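Local coordinates for CooT (PDB 6FAN), which is a putative nickel chaperone that probably takes part in the maturation of carbon monoxide dehydrogenase, at residues 3-8 with 14-19; 29-34 with 57-62. All blocks are in the same frame, centred on the assembly; numbering follows the deposited sequence.

Interaction 1. Residues 3-8 with 14-19; sequences EASAFI and EELFLE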
ATOM      1  N   GLU E   3      -1.052   8.981  -7.801  1.00 67.68           N
ATOM      2  CA  GLU E   3       0.066   8.098  -7.906  1.00 66.64           C
ATOM      3  C   GLU E   3       1.193   8.513  -6.970  1.00 65.97           C
ATOM      4  O   GLU E   3       1.488   9.685  -6.726  1.00 57.51           O
ATOM      5  CB  GLU E   3       0.562   8.066  -9.361  1.00 76.33           C
ATOM      6  CG  GLU E   3      -0.392   8.327 -10.559  1.00 85.67           C
ATOM      7  CD  GLU E   3      -0.741   9.792 -10.709  1.00 83.70           C
ATOM      8  OE1 GLU E   3      -1.932  10.140 -10.844  1.00 92.67           O
ATOM      9  OE2 GLU E   3       0.202  10.603 -10.813  1.00 87.48           O
ATOM     10  N   ALA E   4       1.861   7.521  -6.394  1.00 56.92           N
ATOM     11  CA  ALA E   4       2.880   7.727  -5.330  1.00 39.86           C
ATOM     12  C   ALA E   4       4.140   7.036  -5.915  1.00 41.55           C
ATOM     13  O   ALA E   4       4.013   6.126  -6.777  1.00 44.59           O
ATOM     14  CB  ALA E   4       2.415   6.948  -4.149  1.00 37.29           C
ATOM     15  N   SER E   5       5.311   7.508  -5.485  1.00 34.49           N
ATOM     16  CA  SER E   5       6.536   6.861  -5.852  1.00 34.72           C
ATOM     17  C   SER E   5       6.894   5.728  -4.901  1.00 32.15           C
ATOM     18  O   SER E   5       6.774   5.861  -3.656  1.00 32.43           O
ATOM     19  CB  SER E   5       7.652   7.912  -5.868  1.00 31.28           C
ATOM     20  OG  SER E   5       7.418   8.794  -6.945  1.00 37.62           O
ATOM     21  N   ALA E   6       7.379   4.596  -5.477  1.00 29.23           N
ATOM     22  CA  ALA E   6       7.893   3.496  -4.640  1.00 28.61           C
ATOM     23  C   ALA E   6       9.414   3.598  -4.456  1.00 28.98           C
ATOM     24  O   ALA E   6      10.140   3.811  -5.428  1.00 31.97           O
ATOM     25  CB  ALA E   6       7.522   2.176  -5.284  1.00 28.26           C
ATOM     26  N   PHE E   7       9.872   3.405  -3.240  1.00 33.13           N
ATOM     27  CA  PHE E   7      11.300   3.455  -2.891  1.00 34.34           C
ATOM     28  C   PHE E   7      11.731   2.150  -2.239  1.00 38.51           C
ATOM     29  O   PHE E   7      10.930   1.540  -1.512  1.00 40.56           O
ATOM     30  CB  PHE E   7      11.576   4.590  -1.906  1.00 33.25           C
ATOM     31  CG  PHE E   7      11.289   5.954  -2.452  1.00 36.54           C
ATOM     32  CD1 PHE E   7      12.328   6.723  -3.056  1.00 40.44           C
ATOM     33  CD2 PHE E   7       9.975   6.516  -2.419  1.00 35.41           C
ATOM     34  CE1 PHE E   7      12.065   8.012  -3.571  1.00 31.68           C
ATOM     35  CE2 PHE E   7       9.748   7.803  -2.954  1.00 34.62           C
ATOM     36  CZ  PHE E   7      10.792   8.537  -3.510  1.00 32.95           C
ATOM     37  N   ILE E   8      12.971   1.742  -2.489  1.00 35.38           N
ATOM     38  CA  ILE E   8      13.574   0.616  -1.741  1.00 35.81           C
ATOM     39  C   ILE E   8      14.371   1.218  -0.597  1.00 43.78           C
ATOM     40  O   ILE E   8      15.208   2.107  -0.822  1.00 49.04           O
ATOM     41  CB  ILE E   8      14.500  -0.277  -2.601  1.00 37.25           C
ATOM     42  CG1 ILE E   8      13.834  -0.780  -3.858  1.00 37.33           C
ATOM     43  CG2 ILE E   8      15.080  -1.378  -1.749  1.00 36.94           C
ATOM     44  CD1 ILE E   8      12.506  -1.524  -3.679  1.00 44.30           C
ATOM     45  N   GLU E  14      17.521   5.304   0.573  1.00 63.10           N
ATOM     46  CA  GLU E  14      16.315   5.185  -0.231  1.00 49.78           C
ATOM     47  C   GLU E  14      16.702   5.258  -1.691  1.00 49.13           C
ATOM     48  O   GLU E  14      17.345   6.233  -2.123  1.00 54.06           O
ATOM     49  CB  GLU E  14      15.354   6.357   0.022  1.00 42.12           C
ATOM     50  CG  GLU E  14      14.713   6.319   1.388  1.00 44.21           C
ATOM     51  CD  GLU E  14      13.725   7.375   1.635  1.00 51.02           C
ATOM     52  OE1 GLU E  14      13.441   8.165   0.704  1.00 51.03           O
ATOM     53  OE2 GLU E  14      13.191   7.363   2.758  1.00 52.39           O
ATOM     54  N   GLU E  15      16.244   4.292  -2.487  1.00 42.56           N
ATOM     55  CA  GLU E  15      16.394   4.392  -3.919  1.00 45.12           C
ATOM     56  C   GLU E  15      15.031   4.368  -4.560  1.00 41.31           C
ATOM     57  O   GLU E  15      14.254   3.456  -4.304  1.00 44.04           O
ATOM     58  CB  GLU E  15      17.158   3.196  -4.480  1.00 47.28           C
ATOM     59  CG  GLU E  15      17.809   2.242  -3.503  1.00 57.69           C
ATOM     60  CD  GLU E  15      18.824   1.369  -4.295  1.00 73.66           C
ATOM     61  OE1 GLU E  15      18.383   0.790  -5.344  1.00 62.88           O
ATOM     62  OE2 GLU E  15      20.054   1.302  -3.928  1.00 69.94           O
ATOM     63  N   LEU E  16      14.778   5.330  -5.443  1.00 41.69           N
ATOM     64  CA  LEU E  16      13.597   5.338  -6.258  1.00 41.62           C
ATOM     65  C   LEU E  16      13.495   4.046  -7.071  1.00 46.46           C
ATOM     66  O   LEU E  16      14.441   3.663  -7.733  1.00 44.07           O
ATOM     67  CB  LEU E  16      13.580   6.554  -7.169  1.00 40.48           C
ATOM     68  CG  LEU E  16      12.378   6.670  -8.087  1.00 46.68           C
ATOM     69  CD1 LEU E  16      11.128   6.998  -7.250  1.00 37.64           C
ATOM     70  CD2 LEU E  16      12.709   7.725  -9.174  1.00 41.15           C
ATOM     71  N   PHE E  17      12.354   3.372  -6.976  1.00 39.48           N
ATOM     72  CA  PHE E  17      12.142   2.134  -7.721  1.00 36.39           C
ATOM     73  C   PHE E  17      11.196   2.331  -8.889  1.00 37.39           C
ATOM     74  O   PHE E  17      11.443   1.803  -9.983  1.00 40.58           O
ATOM     75  CB  PHE E  17      11.669   1.001  -6.805  1.00 38.32           C
ATOM     76  CG  PHE E  17      11.436  -0.303  -7.522  1.00 43.00           C
ATOM     77  CD1 PHE E  17      12.513  -1.057  -8.014  1.00 44.57           C
ATOM     78  CD2 PHE E  17      10.157  -0.790  -7.689  1.00 41.77           C
ATOM     79  CE1 PHE E  17      12.300  -2.259  -8.685  1.00 44.59           C
ATOM     80  CE2 PHE E  17       9.912  -2.022  -8.324  1.00 42.20           C
ATOM     81  CZ  PHE E  17      10.990  -2.753  -8.819  1.00 51.03           C
ATOM     82  N   LEU E  18      10.134   3.110  -8.681  1.00 36.39           N
ATOM     83  CA  LEU E  18       9.136   3.363  -9.721  1.00 32.10           C
ATOM     84  C   LEU E  18       8.295   4.602  -9.351  1.00 33.53           C
ATOM     85  O   LEU E  18       7.807   4.714  -8.227  1.00 34.80           O
ATOM     86  CB  LEU E  18       8.238   2.119  -9.946  1.00 34.67           C
ATOM     87  CG  LEU E  18       7.339   2.160 -11.193  1.00 36.77           C
ATOM     88  CD1 LEU E  18       8.179   2.269 -12.480  1.00 39.65           C
ATOM     89  CD2 LEU E  18       6.317   1.035 -11.319  1.00 36.59           C
ATOM     90  N   GLU E  19       8.143   5.506 -10.293  1.00 32.01           N
ATOM     91  CA  GLU E  19       7.406   6.715 -10.056  1.00 36.00           C
ATOM     92  C   GLU E  19       6.000   6.561 -10.549  1.00 39.10           C
ATOM     93  O   GLU E  19       5.710   5.793 -11.423  1.00 36.99           O
ATOM     94  CB  GLU E  19       8.068   7.948 -10.721  1.00 36.47           C
ATOM     95  CG  GLU E  19       9.454   8.355 -10.210  1.00 38.77           C
ATOM     96  CD  GLU E  19       9.861   9.828 -10.421  1.00 46.82           C
ATOM     97  OE1 GLU E  19      10.281  10.202 -11.500  1.00 53.65           O
ATOM     98  OE2 GLU E  19       9.814  10.630  -9.498  1.00 40.58           O
TER

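Interaction 2. Residues 29-34 with 57-62; sequences EGLLLE and ILLERE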
ATOM      1  N   GLU E  29       5.428 -14.288  -7.152  1.00 42.92           N
ATOM      2  CA  GLU E  29       6.716 -13.820  -7.662  1.00 44.78           C
ATOM      3  C   GLU E  29       7.222 -12.488  -7.084  1.00 46.03           C
ATOM      4  O   GLU E  29       8.307 -12.041  -7.439  1.00 52.47           O
ATOM      5  CB  GLU E  29       6.701 -13.700  -9.201  1.00 46.76           C
ATOM      6  CG  GLU E  29       6.501 -14.988  -9.957  1.00 56.59           C
ATOM      7  CD  GLU E  29       5.032 -15.465 -10.010  1.00 72.70           C
ATOM      8  OE1 GLU E  29       4.130 -14.685 -10.421  1.00 77.56           O
ATOM      9  OE2 GLU E  29       4.782 -16.627  -9.612  1.00 66.54           O
ATOM     10  N   GLY E  30       6.456 -11.850  -6.210  1.00 37.58           N
ATOM     11  CA  GLY E  30       6.854 -10.518  -5.700  1.00 37.12           C
ATOM     12  C   GLY E  30       5.743  -9.502  -5.798  1.00 38.76           C
ATOM     13  O   GLY E  30       4.595  -9.831  -6.182  1.00 38.78           O
ATOM     14  N   LEU E  31       6.047  -8.269  -5.427  1.00 36.39           N
ATOM     15  CA  LEU E  31       5.067  -7.193  -5.531  1.00 35.46           C
ATOM     16  C   LEU E  31       5.086  -6.740  -6.970  1.00 37.76           C
ATOM     17  O   LEU E  31       6.139  -6.370  -7.486  1.00 38.06           O
ATOM     18  CB  LEU E  31       5.421  -6.033  -4.599  1.00 32.23           C
ATOM     19  CG  LEU E  31       5.546  -6.400  -3.110  1.00 34.41           C
ATOM     20  CD1 LEU E  31       5.901  -5.135  -2.312  1.00 41.17           C
ATOM     21  CD2 LEU E  31       4.301  -7.083  -2.517  1.00 31.75           C
ATOM     22  N   LEU E  32       3.939  -6.793  -7.634  1.00 28.29           N
ATOM     23  CA  LEU E  32       3.835  -6.288  -8.975  1.00 30.47           C
ATOM     24  C   LEU E  32       3.296  -4.839  -8.949  1.00 34.68           C
ATOM     25  O   LEU E  32       2.179  -4.580  -8.451  1.00 28.98           O
ATOM     26  CB  LEU E  32       2.895  -7.169  -9.802  1.00 33.52           C
ATOM     27  CG  LEU E  32       2.450  -6.758 -11.222  1.00 39.75           C
ATOM     28  CD1 LEU E  32       3.587  -6.408 -12.162  1.00 47.26           C
ATOM     29  CD2 LEU E  32       1.673  -7.927 -11.837  1.00 38.31           C
ATOM     30  N   LEU E  33       4.086  -3.917  -9.513  1.00 30.22           N
ATOM     31  CA  LEU E  33       3.737  -2.480  -9.546  1.00 30.34           C
ATOM     32  C   LEU E  33       3.442  -2.076 -10.956  1.00 35.59           C
ATOM     33  O   LEU E  33       4.148  -2.488 -11.868  1.00 37.83           O
ATOM     34  CB  LEU E  33       4.880  -1.642  -8.977  1.00 27.38           C
ATOM     35  CG  LEU E  33       5.012  -1.524  -7.463  1.00 34.60           C
ATOM     36  CD1 LEU E  33       5.269  -2.862  -6.736  1.00 37.28           C
ATOM     37  CD2 LEU E  33       6.168  -0.596  -7.165  1.00 36.44           C
ATOM     38  N   GLU E  34       2.351  -1.329 -11.155  1.00 28.43           N
ATOM     39  CA  GLU E  34       2.061  -0.781 -12.484  1.00 28.99           C
ATOM     40  C   GLU E  34       1.876   0.722 -12.314  1.00 33.51           C
ATOM     41  O   GLU E  34       1.061   1.170 -11.457  1.00 29.41           O
ATOM     42  CB  GLU E  34       0.818  -1.417 -13.065  1.00 31.87           C
ATOM     43  CG  GLU E  34       0.371  -0.865 -14.422  1.00 35.75           C
ATOM     44  CD  GLU E  34      -0.917  -1.509 -14.935  1.00 42.10           C
ATOM     45  OE1 GLU E  34      -2.024  -1.288 -14.418  1.00 50.02           O
ATOM     46  OE2 GLU E  34      -0.826  -2.335 -15.840  1.00 45.94           O
ATOM     47  N   ILE E  57       5.655   5.045  -1.195  1.00 31.71           N
ATOM     48  CA  ILE E  57       5.467   3.631  -0.894  1.00 27.78           C
ATOM     49  C   ILE E  57       6.887   3.142  -0.536  1.00 28.57           C
ATOM     50  O   ILE E  57       7.760   3.171  -1.382  1.00 29.86           O
ATOM     51  CB  ILE E  57       4.940   2.833  -2.110  1.00 26.85           C
ATOM     52  CG1 ILE E  57       3.546   3.341  -2.544  1.00 27.43           C
ATOM     53  CG2 ILE E  57       4.894   1.336  -1.757  1.00 24.81           C
ATOM     54  CD1 ILE E  57       3.171   2.953  -4.016  1.00 29.34           C
ATOM     55  N   LEU E  58       7.105   2.691   0.699  1.00 30.79           N
ATOM     56  CA  LEU E  58       8.425   2.243   1.117  1.00 32.24           C
ATOM     57  C   LEU E  58       8.459   0.747   1.222  1.00 31.11           C
ATOM     58  O   LEU E  58       7.665   0.157   1.940  1.00 29.94           O
ATOM     59  CB  LEU E  58       8.849   2.869   2.454  1.00 28.65           C
ATOM     60  CG  LEU E  58       8.706   4.398   2.560  1.00 35.94           C
ATOM     61  CD1 LEU E  58       9.442   4.774   3.872  1.00 38.35           C
ATOM     62  CD2 LEU E  58       9.345   5.135   1.383  1.00 33.79           C
ATOM     63  N   LEU E  59       9.390   0.176   0.469  1.00 27.84           N
ATOM     64  CA  LEU E  59       9.551  -1.261   0.314  1.00 35.00           C
ATOM     65  C   LEU E  59      10.886  -1.699   0.920  1.00 39.48           C
ATOM     66  O   LEU E  59      11.852  -0.926   0.920  1.00 42.09           O
ATOM     67  CB  LEU E  59       9.519  -1.619  -1.187  1.00 31.57           C
ATOM     68  CG  LEU E  59       8.298  -1.193  -2.002  1.00 33.07           C
ATOM     69  CD1 LEU E  59       8.414  -1.548  -3.471  1.00 29.69           C
ATOM     70  CD2 LEU E  59       7.020  -1.713  -1.377  1.00 28.46           C
ATOM     71  N   GLU E  60      10.923  -2.919   1.471  1.00 41.45           N
ATOM     72  CA  GLU E  60      12.185  -3.520   1.939  1.00 45.44           C
ATOM     73  C   GLU E  60      12.363  -4.862   1.258  1.00 43.47           C
ATOM     74  O   GLU E  60      11.440  -5.678   1.271  1.00 40.68           O
ATOM     75  CB  GLU E  60      12.125  -3.703   3.461  1.00 46.25           C
ATOM     76  CG  GLU E  60      13.449  -3.690   4.229  1.00 64.88           C
ATOM     77  CD  GLU E  60      13.308  -3.049   5.629  1.00 74.39           C
ATOM     78  OE1 GLU E  60      12.787  -1.924   5.605  1.00 67.45           O
ATOM     79  OE2 GLU E  60      13.723  -3.633   6.685  1.00 70.66           O
ATOM     80  N   ARG E  61      13.522  -5.087   0.618  1.00 46.14           N
ATOM     81  CA  ARG E  61      13.821  -6.371  -0.038  1.00 47.72           C
ATOM     82  C   ARG E  61      13.752  -7.577   0.894  1.00 46.22           C
ATOM     83  O   ARG E  61      14.012  -7.429   2.085  1.00 53.85           O
ATOM     84  CB  ARG E  61      15.156  -6.353  -0.770  1.00 49.21           C
ATOM     85  CG  ARG E  61      15.228  -5.363  -1.930  1.00 51.08           C
ATOM     86  CD  ARG E  61      16.548  -5.596  -2.651  1.00 56.43           C
ATOM     87  NE  ARG E  61      16.735  -4.679  -3.760  1.00 52.92           N
ATOM     88  CZ  ARG E  61      16.299  -4.902  -4.992  1.00 58.32           C
ATOM     89  NH1 ARG E  61      15.612  -6.007  -5.267  1.00 61.93           N
ATOM     90  NH2 ARG E  61      16.500  -3.995  -5.945  1.00 54.10           N
ATOM     91  N   GLU E  62      13.363  -8.727   0.342  1.00 53.21           N
ATOM     92  CA  GLU E  62      13.474 -10.011   1.085  1.00 66.64           C
ATOM     93  C   GLU E  62      14.434 -10.930   0.375  1.00 66.38           C
ATOM     94  O   GLU E  62      15.620 -10.609   0.244  1.00 61.66           O
ATOM     95  CB  GLU E  62      12.146 -10.685   1.260  1.00 72.91           C
ATOM     96  CG  GLU E  62      11.210  -9.990   2.225  1.00 70.32           C
ATOM     97  CD  GLU E  62       9.770 -10.413   1.983  1.00 83.38           C
ATOM     98  OE1 GLU E  62       9.470 -11.018   0.912  1.00 87.36           O
ATOM     99  OE2 GLU E  62       8.912 -10.155   2.869  1.00 79.10           O
TER

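Interaction 1. Residues 3-8 with 14-19
The N-terminal beta hairpin, strand 4-10 against strand 13-27, carries a classic beta bulge where Phe17 and Leu18 both face Ala6. The evidence is the forked acceptor: Ala6 O accepts Phe17 N at 2.7 Å and, weakly, Leu18 N at 3.3 Å. In return, Ala6 N bonds Leu18 O almost straight (N-H...O 163°). Beyond the bulge antiparallel pairing resumes, with Ile8 N to Glu15 O at 2.8 Å and Glu15 N to Ile8 O at 2.9 Å. Phe7 and Leu16 form the non-hydrogen-bonded pair on one face of the hairpin. At Leu16 a chi1 of 180° turns CG away from the backbone N and brings CD1 back over the Phe7 ring. Leu16 CD1 lies 4.3 Å from the ring centroid and 24° off the normal, a CH-pi contact. Glu14 OE1 lies over the opposite face toward the rim, while its other oxygen, OE2, makes a salt bridge with Arg56 NH2; Arg56 is itself in cation-pi contact with Phe7. Cutting the ring back to an alanine here would probably deprive the Leu16 methyl of its aromatic face and Arg56 of its cation-pi partner. Ile8 and Phe17 meet on the other side, Ile8 CG1 lying 4.1 Å from Phe17 CB. Backbone bonds thus fix the register, one shared carbonyl accommodates the extra residue at the bulge, and apolar contacts add to them on both faces.

Interaction 2. Residues 29-34 with 57-62
Leu31 and Leu59 meet across the interior of a strongly curved, all-beta fold, where strands 30-35 and 56-61 face each other as non-neighbours in the sheet order. The wide backbone spacing supports this reading: the CA atoms of Leu31 and Leu59 are 9.5 Å apart, well beyond the distance for strand pairing, and the gap is bridged by side chains. Both leucines adopt the same conformation. A shared chi1 near -57° swings CG away from the carbonyl carbon, and the extended chi2 that follows carries a methyl on into the interior. Their CB atoms point toward the opposing segment, and the side chains run antiparallel, so that CD1 of Leu31 lies beside CD2 of Leu59. Leu33 also points inward but turns its branch differently, with chi2 at 62°; its CD2 stands more loosely near CD1 of Leu59, and the two methyls of Leu59 thus face different partners. All three residues are buried, and the contact is wholly apolar. It buries 124 Å², both sides summed, a small area in keeping with the wide spacing of the backbones. Ile8, Ile43 and Ile47 also pack on Leu59, while Leu18 and Leu24 touch Leu33. The approaches are unequal: Leu33 CD2 is 4.4 Å from Leu59 CD1, whereas Leu31 CD1 comes within 3.7 Å of Leu59 CD2.

Interaction 1 is a pairing of sheet neighbours and only partly buried, its residues divided between interior and surface; interaction 2 joins strands that are not neighbours, and all three of its touching residues are buried. The difference shows in the chemistry: backbone hydrogen bonds dominate the first, and methyl packing alone makes the second. The two share a sheet, since strand 4-10 runs parallel to strand 56-61 and strand 13-27 lies beside 30-35. They also touch directly. Phe7 N and Ile57 O, 2.8 Å apart, probably form a hydrogen bond, and Ala6 CB packs on Leu33 CD2 at 3.6 Å. The face of the hairpin carrying Ala6, Ile8 and Leu18 therefore lines the same apolar interior as interaction 2.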